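Local atomic coordinates of myosin-I heavy chain (Dictyostelium discoideum, PDB entry 5EJR), a protein that is an actin-based class VII motor acting early in phagocytosis and in adhesion, represented here by a MyTH4-FERM domain of its tail. Residues Val294-Phe299 with Glu321-Gln326. Numbering follows the deposited sequence. Where two conformers were deposited one is given.
With EDO (1,2-ethanediol), chain E; EDO (1,2-ethanediol), chain H.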
loop_
_atom_site.group_PDB
_atom_site.type_symbol
_atom_site.label_atom_id
_atom_site.label_comp_id
_atom_site.label_asym_id
_atom_site.label_seq_id
_atom_site.Cartn_x
_atom_site.Cartn_y
_atom_site.Cartn_z
ATOM N N VAL A 294 11.840 4.150 2.705
ATOM C CA VAL A 294 11.709 5.587 2.912
ATOM C C VAL A 294 12.674 6.247 1.934
ATOM O O VAL A 294 13.801 5.783 1.746
ATOM C CB VAL A 294 11.929 6.031 4.386
ATOM C CG1 VAL A 294 12.187 7.537 4.499
ATOM C CG2 VAL A 294 10.726 5.646 5.245
ATOM N N ARG A 295 12.196 7.282 1.257
ATOM C CA ARG A 295 13.002 8.029 0.302
ATOM C C ARG A 295 12.720 9.493 0.509
ATOM O O ARG A 295 11.624 9.856 0.930
ATOM C CB ARG A 295 12.630 7.647 -1.143
ATOM C CG ARG A 295 13.086 6.242 -1.554
ATOM C CD ARG A 295 12.973 6.078 -3.054
ATOM N NE ARG A 295 14.044 6.762 -3.793
ATOM C CZ ARG A 295 15.274 6.285 -3.956
ATOM N NH1 ARG A 295 15.649 5.167 -3.343
ATOM N NH2 ARG A 295 16.154 6.946 -4.695
ATOM N N ARG A 296 13.687 10.342 0.180
ATOM C CA ARG A 296 13.404 11.769 0.225
ATOM C C ARG A 296 12.675 12.036 -1.079
ATOM O O ARG A 296 13.170 11.690 -2.175
ATOM C CB ARG A 296 14.648 12.642 0.362
ATOM C CG ARG A 296 14.167 14.092 0.434
ATOM C CD ARG A 296 15.243 15.012 0.724
ATOM N NE ARG A 296 14.834 16.401 0.543
ATOM C CZ ARG A 296 15.626 17.403 0.873
ATOM N NH1 ARG A 296 16.813 17.165 1.423
ATOM N NH2 ARG A 296 15.244 18.650 0.661
ATOM N N ARG A 297 11.437 12.483 -0.932
ATOM C CA ARG A 297 10.506 12.662 -2.026
ATOM C C ARG A 297 10.547 14.060 -2.603
ATOM O O ARG A 297 10.531 14.201 -3.815
ATOM C CB ARG A 297 9.085 12.297 -1.552
ATOM C CG ARG A 297 7.982 12.358 -2.650
ATOM C CD ARG A 297 8.051 11.215 -3.658
ATOM N NE ARG A 297 7.854 9.903 -3.035
ATOM C CZ ARG A 297 8.616 8.835 -3.271
ATOM N NH1 ARG A 297 9.636 8.911 -4.119
ATOM N NH2 ARG A 297 8.364 7.682 -2.660
ATOM N N PHE A 298 10.583 15.090 -1.757
ATOM C CA PHE A 298 10.505 16.464 -2.225
ATOM C C PHE A 298 11.782 17.277 -2.044
ATOM O O PHE A 298 12.453 17.179 -1.029
ATOM C CB PHE A 298 9.322 17.163 -1.557
ATOM C CG PHE A 298 8.004 16.457 -1.794
ATOM C CD1 PHE A 298 7.379 16.506 -3.042
ATOM C CD2 PHE A 298 7.355 15.796 -0.757
ATOM C CE1 PHE A 298 6.141 15.872 -3.251
ATOM C CE2 PHE A 298 6.104 15.177 -0.962
ATOM C CZ PHE A 298 5.514 15.209 -2.208
ATOM N N PHE A 299 12.080 18.105 -3.047
ATOM C CA PHE A 299 13.271 18.947 -3.092
ATOM C C PHE A 299 12.810 20.334 -3.444
ATOM O O PHE A 299 12.470 20.580 -4.596
ATOM C CB PHE A 299 14.265 18.407 -4.150
ATOM C CG PHE A 299 14.906 17.097 -3.755
ATOM C CD1 PHE A 299 14.254 15.886 -3.987
ATOM C CD2 PHE A 299 16.162 17.073 -3.149
ATOM C CE1 PHE A 299 14.838 14.677 -3.598
ATOM C CE2 PHE A 299 16.753 15.863 -2.767
ATOM C CZ PHE A 299 16.090 14.674 -2.988
ATOM N N GLU A 321 22.219 13.569 5.590
ATOM C CA GLU A 321 22.904 12.296 5.418
ATOM C C GLU A 321 22.081 11.315 4.557
ATOM O O GLU A 321 22.625 10.684 3.642
ATOM C CB GLU A 321 23.314 11.716 6.791
ATOM C CG GLU A 321 24.247 10.512 6.725
ATOM C CD GLU A 321 25.487 10.665 5.860
ATOM O OE1 GLU A 321 25.981 11.804 5.701
ATOM O OE2 GLU A 321 25.967 9.635 5.339
ATOM N N LEU A 322 20.772 11.242 4.804
ATOM C CA LEU A 322 19.889 10.389 4.018
ATOM C C LEU A 322 19.782 10.884 2.597
ATOM O O LEU A 322 19.715 10.075 1.674
ATOM C CB LEU A 322 18.511 10.265 4.629
ATOM C CG LEU A 322 18.393 9.399 5.862
ATOM C CD1 LEU A 322 16.999 9.545 6.462
ATOM C CD2 LEU A 322 18.709 7.908 5.554
ATOM N N THR A 323 19.803 12.217 2.421
ATOM C CA THR A 323 19.759 12.834 1.094
ATOM C C THR A 323 21.009 12.509 0.310
ATOM O O THR A 323 20.898 12.110 -0.852
ATOM C CB THR A 323 19.522 14.344 1.203
ATOM O OG1 THR A 323 18.297 14.536 1.908
ATOM C CG2 THR A 323 19.429 15.013 -0.174
ATOM N N TYR A 324 22.191 12.735 0.920
ATOM C CA TYR A 324 23.465 12.469 0.265
ATOM C C TYR A 324 23.505 10.986 -0.167
ATOM O O TYR A 324 23.797 10.702 -1.322
ATOM C CB TYR A 324 24.660 12.829 1.192
ATOM C CG TYR A 324 25.939 12.157 0.730
ATOM C CD1 TYR A 324 26.543 12.515 -0.475
ATOM C CD2 TYR A 324 26.498 11.110 1.456
ATOM C CE1 TYR A 324 27.690 11.872 -0.924
ATOM C CE2 TYR A 324 27.623 10.432 0.993
ATOM C CZ TYR A 324 28.194 10.797 -0.211
ATOM O OH TYR A 324 29.322 10.156 -0.632
ATOM N N CYS A 325 23.208 10.075 0.777
ATOM C CA CYS A 325 23.141 8.625 0.603
ATOM C C CYS A 325 22.214 8.246 -0.575
ATOM O O CYS A 325 22.582 7.399 -1.382
ATOM C CB CYS A 325 22.704 7.969 1.911
ATOM S SG CYS A 325 22.654 6.158 1.874
ATOM N N GLN A 326 21.050 8.917 -0.706
ATOM C CA GLN A 326 20.066 8.648 -1.776
ATOM C C GLN A 326 20.590 9.089 -3.145
ATOM O O GLN A 326 20.458 8.334 -4.098
ATOM C CB GLN A 326 18.712 9.316 -1.473
ATOM C CG GLN A 326 17.660 9.052 -2.534
ATOM C CD GLN A 326 16.331 9.597 -2.098
ATOM O OE1 GLN A 326 15.883 9.362 -0.988
ATOM N NE2 GLN A 326 15.697 10.361 -2.950
HETATM C C1 EDO E . 4.415 11.053 -2.370
HETATM O O1 EDO E . 5.224 10.279 -1.478
HETATM C C2 EDO E . 3.085 10.278 -2.711
HETATM O O2 EDO E . 2.201 10.435 -1.608
HETATM C C1 EDO H . 17.215 13.518 -6.856
HETATM O O1 EDO H . 16.194 13.149 -7.757
HETATM C C2 EDO H . 17.184 12.836 -5.453
HETATM O O2 EDO H . 16.656 11.523 -5.412
#
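Gln326 reaches out from its helix and grips the backbone of Arg296 with both ends of its carboxamide. Its CG lies anti to the backbone N (chi1 -179°), and the extended chain beyond it brings the amide up to the N-H and C=O of Arg296. Arg296 N donates to Gln326 OE1 at 2.7 Å, on a lone pair in the carbonyl plane, and Gln326 NE2 returns a nearly straight bond of 3.0 Å to Arg296 O. The amide thus pairs with one residue much as a neighbouring strand would, and the two bonds fix its rotation. The other N-H of NE2 meets O2 of an ethanediol (chain H), probably from the crystallisation liquor. Gln326 CD lies 3.5 Å over one face of the Arg295 guanidinium, offset toward its rim, the guanidinium and amide planes 31° apart; Arg295 NH2 forms a salt bridge with Glu330, one turn further along the helix, and NH1 bonds to Gln293, which together help to hold the group in place.

Strand 290-296 is the last strand of the ubiquitin-like lobe of the FERM domain, and helix 317-332 belongs to the helical lobe that follows, so the contact joins two FERM lobes, the axes of segments 294-296 and 321-326 crossing at -90°.

The extended side chain of Arg296 bridges two groups in its guanidinium plane: NH1 donates to Thr323 OG1 at 3.1 Å, while NE donates to Phe298 O at 3.0 Å. Thr323 OG1 is also bonded to Cys319 O within the helix. Phe299 CD2 lies over one face of the guanidinium, offset toward the rim, and the ring edge meets the methyl of Thr323, CE2 to CG2 3.8 Å.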